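RidA family protein (PDB 6L8P) probably deaminates reactive enamine and imine intermediates by hydrolysis, as a trimeric member of the RidA family from an Antarctic bacterium. Local coordinates at residues T22-A34 / Y38-I50. The protein carries 1 engineered substitution. Sequence-based numbering, arbitrary orientation.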
loop_
_atom_site.group_PDB
_atom_site.type_symbol
_atom_site.label_atom_id
_atom_site.label_comp_id
_atom_site.label_asym_id
_atom_site.label_seq_id
_atom_site.Cartn_x
_atom_site.Cartn_y
_atom_site.Cartn_z
ATOM N N THR A 22 -1.413 -14.449 17.536
ATOM C CA THR A 22 -1.060 -13.249 18.305
ATOM C C THR A 22 0.084 -12.490 17.632
ATOM O O THR A 22 0.947 -13.105 17.021
ATOM C CB THR A 22 -0.670 -13.595 19.764
ATOM O OG1 THR A 22 -0.568 -12.391 20.541
ATOM C CG2 THR A 22 0.655 -14.349 19.823
ATOM N N ARG A 23 0.063 -11.159 17.730
ATOM C CA ARG A 23 1.100 -10.353 17.106
ATOM C C ARG A 23 2.455 -10.644 17.738
ATOM O O ARG A 23 2.570 -10.855 18.949
ATOM C CB ARG A 23 0.780 -8.855 17.235
ATOM C CG ARG A 23 -0.501 -8.450 16.549
ATOM C CD ARG A 23 -0.937 -7.047 16.897
ATOM N NE ARG A 23 -2.374 -7.085 17.097
ATOM C CZ ARG A 23 -2.973 -6.833 18.255
ATOM N NH1 ARG A 23 -4.283 -6.931 18.323
ATOM N NH2 ARG A 23 -2.275 -6.467 19.332
ATOM N N GLN A 24 3.487 -10.681 16.901
ATOM C CA GLN A 24 4.874 -10.684 17.341
ATOM C C GLN A 24 5.571 -9.567 16.587
ATOM O O GLN A 24 5.568 -9.572 15.359
ATOM C CB GLN A 24 5.593 -12.002 17.049
ATOM C CG GLN A 24 4.755 -13.239 17.231
ATOM C CD GLN A 24 5.386 -14.443 16.556
ATOM O OE1 GLN A 24 4.697 -15.263 15.940
ATOM N NE2 GLN A 24 6.710 -14.547 16.660
ATOM N N THR A 25 6.198 -8.655 17.311
ATOM C CA THR A 25 7.038 -7.640 16.688
ATOM C C THR A 25 8.421 -8.212 16.393
ATOM O O THR A 25 9.008 -8.927 17.217
ATOM C CB THR A 25 7.111 -6.442 17.619
ATOM O OG1 THR A 25 5.762 -6.014 17.877
ATOM C CG2 THR A 25 7.862 -5.324 16.970
ATOM N N ILE A 26 8.931 -7.926 15.206
ATOM C CA ILE A 26 10.195 -8.465 14.723
ATOM C C ILE A 26 11.244 -7.367 14.822
ATOM O O ILE A 26 11.008 -6.226 14.392
ATOM C CB ILE A 26 10.089 -8.959 13.266
ATOM C CG1 ILE A 26 8.945 -9.969 13.035
ATOM C CG2 ILE A 26 11.425 -9.546 12.770
ATOM C CD1 ILE A 26 8.937 -11.198 13.962
ATOM N N GLN A 27 12.416 -7.705 15.364
ATOM C CA GLN A 27 13.535 -6.772 15.381
ATOM C C GLN A 27 14.814 -7.545 15.113
ATOM O O GLN A 27 15.003 -8.654 15.629
ATOM C CB GLN A 27 13.668 -6.026 16.722
ATOM C CG GLN A 27 14.718 -4.873 16.734
ATOM C CD GLN A 27 16.158 -5.367 16.931
ATOM O OE1 GLN A 27 16.384 -6.441 17.501
ATOM N NE2 GLN A 27 17.131 -4.597 16.440
ATOM N N THR A 28 15.675 -6.965 14.294
ATOM C CA THR A 28 17.004 -7.518 14.069
ATOM C C THR A 28 18.017 -6.399 13.886
ATOM O O THR A 28 17.794 -5.447 13.141
ATOM C CB THR A 28 17.047 -8.475 12.868
ATOM O OG1 THR A 28 18.405 -8.853 12.600
ATOM C CG2 THR A 28 16.450 -7.847 11.603
ATOM N N ASP A 29 19.184 -6.554 14.519
ATOM C CA ASP A 29 20.252 -5.600 14.252
ATOM C C ASP A 29 20.862 -5.729 12.863
ATOM O O ASP A 29 21.700 -4.890 12.497
ATOM C CB ASP A 29 21.370 -5.765 15.294
ATOM C CG ASP A 29 20.887 -5.557 16.708
ATOM O OD1 ASP A 29 19.998 -4.704 16.926
ATOM O OD2 ASP A 29 21.404 -6.252 17.612
ATOM N N LYS A 30 20.498 -6.760 12.084
ATOM C CA LYS A 30 21.019 -6.890 10.738
ATOM C C LYS A 30 20.263 -6.048 9.732
ATOM O O LYS A 30 20.653 -6.013 8.567
ATOM C CB LYS A 30 21.001 -8.361 10.321
ATOM C CG LYS A 30 21.977 -9.172 11.204
ATOM C CD LYS A 30 21.824 -10.673 11.073
ATOM C CE LYS A 30 23.201 -11.321 11.139
ATOM N NZ LYS A 30 23.494 -11.862 12.496
ATOM N N ALA A 31 19.184 -5.397 10.140
ATOM C CA ALA A 31 18.524 -4.427 9.284
ATOM C C ALA A 31 18.555 -3.055 9.945
ATOM O O ALA A 31 18.797 -2.942 11.161
ATOM C CB ALA A 31 17.069 -4.844 9.008
ATOM N N PRO A 32 18.347 -1.991 9.179
ATOM C CA PRO A 32 18.429 -0.637 9.766
ATOM C C PRO A 32 17.422 -0.430 10.891
ATOM O O PRO A 32 16.265 -0.885 10.836
ATOM C CB PRO A 32 18.117 0.290 8.580
ATOM C CG PRO A 32 18.491 -0.539 7.328
ATOM C CD PRO A 32 18.094 -1.955 7.725
ATOM N N ALA A 33 17.839 0.324 11.897
ATOM C CA ALA A 33 16.877 0.770 12.894
ATOM C C ALA A 33 15.819 1.639 12.244
ATOM O O ALA A 33 16.084 2.336 11.270
ATOM C CB ALA A 33 17.591 1.585 13.982
ATOM N N ALA A 34 14.601 1.600 12.790
ATOM C CA ALA A 34 13.549 2.454 12.238
ATOM C C ALA A 34 13.962 3.922 12.312
ATOM O O ALA A 34 14.521 4.352 13.320
ATOM C CB ALA A 34 12.258 2.222 13.021
ATOM N N TYR A 38 7.956 3.354 14.254
ATOM C CA TYR A 38 7.489 2.084 13.693
ATOM C C TYR A 38 8.457 0.969 14.079
ATOM O O TYR A 38 9.592 1.229 14.503
ATOM C CB TYR A 38 7.338 2.141 12.146
ATOM C CG TYR A 38 8.585 2.445 11.351
ATOM C CD1 TYR A 38 8.925 3.752 11.049
ATOM C CD2 TYR A 38 9.387 1.425 10.882
ATOM C CE1 TYR A 38 10.061 4.054 10.326
ATOM C CE2 TYR A 38 10.517 1.699 10.126
ATOM C CZ TYR A 38 10.856 3.017 9.869
ATOM O OH TYR A 38 12.002 3.298 9.145
ATOM N N SER A 39 7.975 -0.274 13.961
ATOM C CA SER A 39 8.791 -1.469 14.116
ATOM C C SER A 39 9.198 -1.968 12.747
ATOM O O SER A 39 8.504 -1.745 11.744
ATOM C CB SER A 39 8.024 -2.572 14.827
ATOM O OG SER A 39 7.737 -2.150 16.171
ATOM N N GLN A 40 10.303 -2.738 12.725
ATOM C CA GLN A 40 10.767 -3.271 11.450
ATOM C C GLN A 40 9.721 -4.167 10.783
ATOM O O GLN A 40 9.560 -4.109 9.557
ATOM C CB GLN A 40 12.076 -4.054 11.639
ATOM C CG GLN A 40 13.268 -3.146 11.911
ATOM C CD GLN A 40 14.491 -3.971 12.321
ATOM O OE1 GLN A 40 14.341 -5.129 12.724
ATOM N NE2 GLN A 40 15.681 -3.414 12.155
ATOM N N ALA A 41 9.050 -5.029 11.542
ATOM C CA ALA A 41 8.006 -5.865 10.959
ATOM C C ALA A 41 7.106 -6.352 12.071
ATOM O O ALA A 41 7.489 -6.371 13.242
ATOM C CB ALA A 41 8.594 -7.062 10.189
ATOM N N VAL A 42 5.898 -6.766 11.681
ATOM C CA VAL A 42 4.941 -7.357 12.615
ATOM C C VAL A 42 4.453 -8.659 12.008
ATOM O O VAL A 42 4.018 -8.691 10.850
ATOM C CB VAL A 42 3.733 -6.449 12.916
ATOM C CG1 VAL A 42 2.747 -7.203 13.847
ATOM C CG2 VAL A 42 4.168 -5.155 13.561
ATOM N N LYS A 43 4.501 -9.731 12.785
ATOM C CA LYS A 43 4.074 -11.047 12.324
ATOM C C LYS A 43 2.787 -11.430 13.033
ATOM O O LYS A 43 2.688 -11.284 14.253
ATOM C CB LYS A 43 5.181 -12.078 12.601
ATOM C CG LYS A 43 4.802 -13.533 12.225
ATOM C CD LYS A 43 6.056 -14.399 12.404
ATOM C CE LYS A 43 5.787 -15.843 12.012
ATOM N NZ LYS A 43 7.052 -16.625 12.162
ATOM N N VAL A 44 1.799 -11.893 12.268
ATOM C CA VAL A 44 0.549 -12.401 12.834
ATOM C C VAL A 44 0.308 -13.740 12.163
ATOM O O VAL A 44 -0.009 -13.805 10.967
ATOM C CB VAL A 44 -0.637 -11.448 12.650
ATOM C CG1 VAL A 44 -0.584 -10.369 13.700
ATOM C CG2 VAL A 44 -0.610 -10.800 11.289
ATOM N N GLY A 45 0.525 -14.806 12.913
ATOM C CA GLY A 45 0.401 -16.129 12.320
ATOM C C GLY A 45 1.480 -16.339 11.283
ATOM O O GLY A 45 2.673 -16.149 11.544
ATOM N N ASN A 46 1.055 -16.718 10.081
ATOM C CA ASN A 46 1.977 -16.936 8.981
ATOM C C ASN A 46 2.265 -15.665 8.205
ATOM O O ASN A 46 3.189 -15.667 7.378
ATOM C CB ASN A 46 1.415 -17.972 8.008
ATOM C CG ASN A 46 1.515 -19.380 8.555
ATOM O OD1 ASN A 46 2.452 -19.710 9.284
ATOM N ND2 ASN A 46 0.558 -20.215 8.205
ATOM N N THR A 47 1.508 -14.592 8.456
ATOM C CA THR A 47 1.639 -13.367 7.663
ATOM C C THR A 47 2.626 -12.411 8.332
ATOM O O THR A 47 2.624 -12.253 9.554
ATOM C CB THR A 47 0.290 -12.676 7.508
ATOM O OG1 THR A 47 -0.605 -13.593 6.833
ATOM C CG2 THR A 47 0.414 -11.443 6.635
ATOM N N VAL A 48 3.500 -11.802 7.551
ATOM C CA VAL A 48 4.421 -10.818 8.123
ATOM C C VAL A 48 4.292 -9.534 7.324
ATOM O O VAL A 48 4.386 -9.573 6.096
ATOM C CB VAL A 48 5.889 -11.294 8.085
ATOM C CG1 VAL A 48 6.793 -10.233 8.744
ATOM C CG2 VAL A 48 6.057 -12.670 8.797
ATOM N N TYR A 49 4.111 -8.407 8.012
ATOM C CA TYR A 49 4.103 -7.080 7.372
ATOM C C TYR A 49 5.462 -6.460 7.657
ATOM O O TYR A 49 5.770 -6.156 8.815
ATOM C CB TYR A 49 2.976 -6.203 7.929
ATOM C CG TYR A 49 1.611 -6.768 7.655
ATOM C CD1 TYR A 49 1.046 -7.704 8.518
ATOM C CD2 TYR A 49 0.936 -6.434 6.501
ATOM C CE1 TYR A 49 -0.213 -8.271 8.244
ATOM C CE2 TYR A 49 -0.316 -6.988 6.222
ATOM C CZ TYR A 49 -0.872 -7.896 7.086
ATOM O OH TYR A 49 -2.135 -8.459 6.814
ATOM N N ILE A 50 6.276 -6.267 6.611
ATOM C CA ILE A 50 7.596 -5.646 6.745
ATOM C C ILE A 50 7.483 -4.180 6.344
ATOM O O ILE A 50 7.008 -3.857 5.237
ATOM C CB ILE A 50 8.662 -6.362 5.896
ATOM C CG1 ILE A 50 8.712 -7.865 6.272
ATOM C CG2 ILE A 50 10.058 -5.744 6.166
ATOM C CD1 ILE A 50 9.868 -8.621 5.524
HETATM O O HOH W 1 2.279 -14.528 15.322
HETATM O O HOH W 2 11.663 -3.399 15.166
#
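Gln40 NE2 gives its two protons to two carbonyls, Thr28 O at 3.1 Å and Pro32 O at 2.9 Å. Both oxygens lie close to the plane of the amide. NE2 is tilted 22° from the Thr28 carbonyl plane and stands 60° above the Pro32 carbonyl plane. The amide oxygen, Gln40 OE1, accepts from Thr28 N at 2.8 Å, so Thr28 is held through both its N and its O. The Gln40 side chain, extended beyond CG (chi2 171°), carries the buried amide out to the loop with the type I turn 28-31, where three bonds fix its rotation. Water 2 donates to Ile26 O and accepts from Gln40 N. Further along, Gln24 and Lys43 exchange backbone bonds, and their side chains run alongside each other. Lys43 NZ hydrogen-bonds to Ala85 O. Ile26 lies against Ala41 CB on the face covered by helix 67-84. On the other face, Thr25 CG2 presses on Ser39 CB at 3.5 Å, and Ser39 OG hydrogen-bonds to Tyr120 O of the second subunit. Ala34 CB sits over a face of the Tyr38 ring, 3.5 Å from its centroid, in a CH-pi contact. The antiparallel pairing of 23-26 with 41-44 forms an outer edge of the chain's sheet in the trimeric RidA (YjgF/YER057c/UK114) fold.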